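Putative oxidoreductase (Salmonella enterica subsp. enterica serovar Typhimurium, PDB 3NX4) binds NADP and probably acts as an NADPH-dependent acryloyl-CoA reductase of the medium-chain dehydrogenase/reductase superfamily. Local coordinates at residues V34-L39 against S117-M122. Sequence-based numbering, arbitrary orientation.
Sequences VHWSSL and SSRNAM
W36 lies with one face of its indole along the side chain of R119, and this CH-pi packing carries the contact. R119 CG stands 3.6 Å from the centroid of the six-membered ring of W36, almost on the ring normal. CB passes over the NE1–CE2 bond, and beyond CG the chain runs on until R119 NE is 3.5 Å from W36 CH2. R119 can follow the ring because CG is anti to the backbone N (chi1 -176°) and the chain stays extended to NE. The guanidinium then turns 85° to the indole and meets W36 CH2 with its edge, so it does not stack; its NH2 forms a salt bridge with E297.

At the pyrrole end, S118 OG approaches the indole edge, 3.5 Å from W36 CD1. A water bonded to S118 OG and lying 2.6 Å from H35 ND1 bridges the two segments, which share no direct hydrogen bond. Further along, selenomethionine M122 bends at chi2 and chi3, setting CG 3.6 Å from W36 CB and leading its selenium past the backbone of W36 and S37. S38 CB rests 3.4 Å from M122 O, and R318 NH2 bonds both that carbonyl and S38 OG, which D64 also binds.

A backbone irregularity and a helix cap lie behind these contacts. H35 and W36 form a classic beta bulge opposite A66, while S117 N-caps the helix, its OG accepting from N120 N at 2.9 Å.

The first turn of helix 118-140 runs nearly along strand 30-39, their local axes 17° from parallel, in a largely buried contact that joins the helix to the mixed sheet of the GroES-like fold. Strands 64-72 and 318-322 pair with strand 30-39 and also touch the helix through A66 and L320.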
loop_
_atom_site.group_PDB
_atom_site.type_symbol
_atom_site.label_atom_id
_atom_site.label_comp_id
_atom_site.label_asym_id
_atom_site.label_seq_id
_atom_site.Cartn_x
_atom_site.Cartn_y
_atom_site.Cartn_z
ATOM N N VAL A 34 14.654 -9.531 34.388
ATOM C CA VAL A 34 15.176 -9.243 33.057
ATOM C C VAL A 34 16.652 -9.577 32.942
ATOM O O VAL A 34 17.450 -9.202 33.799
ATOM C CB VAL A 34 14.959 -7.762 32.693
ATOM C CG1 VAL A 34 15.610 -7.434 31.352
ATOM C CG2 VAL A 34 13.451 -7.444 32.672
ATOM N N HIS A 35 17.019 -10.281 31.876
ATOM C CA HIS A 35 18.416 -10.649 31.675
ATOM C C HIS A 35 19.028 -9.928 30.488
ATOM O O HIS A 35 20.231 -9.679 30.464
ATOM C CB HIS A 35 18.555 -12.163 31.527
ATOM C CG HIS A 35 18.130 -12.915 32.750
ATOM N ND1 HIS A 35 17.413 -14.090 32.693
ATOM C CD2 HIS A 35 18.305 -12.644 34.066
ATOM C CE1 HIS A 35 17.171 -14.517 33.920
ATOM N NE2 HIS A 35 17.699 -13.656 34.772
ATOM N N TRP A 36 18.189 -9.586 29.513
ATOM C CA TRP A 36 18.633 -8.867 28.324
ATOM C C TRP A 36 17.594 -7.850 27.892
ATOM O O TRP A 36 16.391 -8.057 28.077
ATOM C CB TRP A 36 18.870 -9.842 27.169
ATOM C CG TRP A 36 19.873 -10.892 27.488
ATOM C CD1 TRP A 36 19.622 -12.156 27.951
ATOM C CD2 TRP A 36 21.291 -10.777 27.379
ATOM N NE1 TRP A 36 20.804 -12.834 28.131
ATOM C CE2 TRP A 36 21.842 -12.006 27.793
ATOM C CE3 TRP A 36 22.155 -9.752 26.968
ATOM C CZ2 TRP A 36 23.219 -12.238 27.810
ATOM C CZ3 TRP A 36 23.517 -9.984 26.991
ATOM C CH2 TRP A 36 24.035 -11.218 27.403
ATOM N N SER A 37 18.063 -6.745 27.330
ATOM C CA SER A 37 17.195 -5.815 26.623
ATOM C C SER A 37 17.926 -5.379 25.349
ATOM O O SER A 37 18.926 -5.988 24.969
ATOM C CB SER A 37 16.826 -4.614 27.499
ATOM O OG SER A 37 15.865 -3.784 26.854
ATOM N N SER A 38 17.426 -4.341 24.685
ATOM C CA SER A 38 18.110 -3.804 23.517
ATOM C C SER A 38 17.792 -2.328 23.342
ATOM O O SER A 38 16.955 -1.779 24.052
ATOM C CB SER A 38 17.743 -4.594 22.249
ATOM O OG SER A 38 16.559 -4.109 21.638
ATOM N N LEU A 39 18.490 -1.676 22.422
ATOM C CA LEU A 39 18.171 -0.301 22.084
ATOM C C LEU A 39 17.702 -0.239 20.643
ATOM O O LEU A 39 18.454 -0.574 19.726
ATOM C CB LEU A 39 19.390 0.603 22.241
ATOM C CG LEU A 39 19.943 0.743 23.655
ATOM C CD1 LEU A 39 21.130 1.720 23.665
ATOM C CD2 LEU A 39 18.845 1.202 24.599
ATOM N N SER A 117 17.793 -18.547 22.031
ATOM C CA SER A 117 18.331 -18.172 23.334
ATOM C C SER A 117 17.758 -16.828 23.758
ATOM O O SER A 117 17.374 -16.021 22.930
ATOM C CB SER A 117 19.862 -18.109 23.308
ATOM O OG SER A 117 20.314 -16.909 22.692
ATOM N N SER A 118 17.699 -16.598 25.058
ATOM C CA SER A 118 17.237 -15.325 25.595
ATOM C C SER A 118 18.090 -14.169 25.040
ATOM O O SER A 118 17.566 -13.114 24.670
ATOM C CB SER A 118 17.298 -15.376 27.133
ATOM O OG SER A 118 16.787 -14.197 27.723
ATOM N N ARG A 119 19.405 -14.380 24.959
ATOM C CA ARG A 119 20.312 -13.357 24.439
ATOM C C ARG A 119 20.026 -13.053 22.964
ATOM O O ARG A 119 19.963 -11.891 22.547
ATOM C CB ARG A 119 21.785 -13.771 24.640
ATOM C CG ARG A 119 22.802 -12.705 24.201
ATOM C CD ARG A 119 24.244 -13.175 24.429
ATOM N NE ARG A 119 25.210 -12.107 24.178
ATOM C CZ ARG A 119 25.806 -11.881 23.005
ATOM N NH1 ARG A 119 25.552 -12.658 21.962
ATOM N NH2 ARG A 119 26.676 -10.883 22.880
ATOM N N ASN A 120 19.837 -14.100 22.174
ATOM C CA ASN A 120 19.543 -13.910 20.755
ATOM C C ASN A 120 18.185 -13.276 20.486
ATOM O O ASN A 120 18.015 -12.570 19.489
ATOM C CB ASN A 120 19.708 -15.213 19.981
ATOM C CG ASN A 120 21.174 -15.573 19.779
ATOM O OD1 ASN A 120 22.050 -14.729 19.950
ATOM N ND2 ASN A 120 21.445 -16.821 19.417
ATOM N N ALA A 121 17.231 -13.519 21.383
ATOM C CA ALA A 121 15.897 -12.947 21.264
ATOM C C ALA A 121 15.980 -11.428 21.275
ATOM O O ALA A 121 15.187 -10.745 20.625
ATOM C CB ALA A 121 14.991 -13.445 22.409
HETATM N N MSE A 122 16.946 -10.902 22.020
HETATM C CA MSE A 122 17.103 -9.457 22.163
HETATM C C MSE A 122 18.045 -8.854 21.112
HETATM O O MSE A 122 17.911 -7.684 20.755
HETATM C CB MSE A 122 17.552 -9.096 23.580
HETATM C CG MSE A 122 16.433 -9.281 24.621
HETATM SE SE MSE A 122 14.955 -8.090 24.210
HETATM C CE MSE A 122 13.701 -9.378 23.422
HETATM O O HOH W 1 16.952 -15.343 30.428
#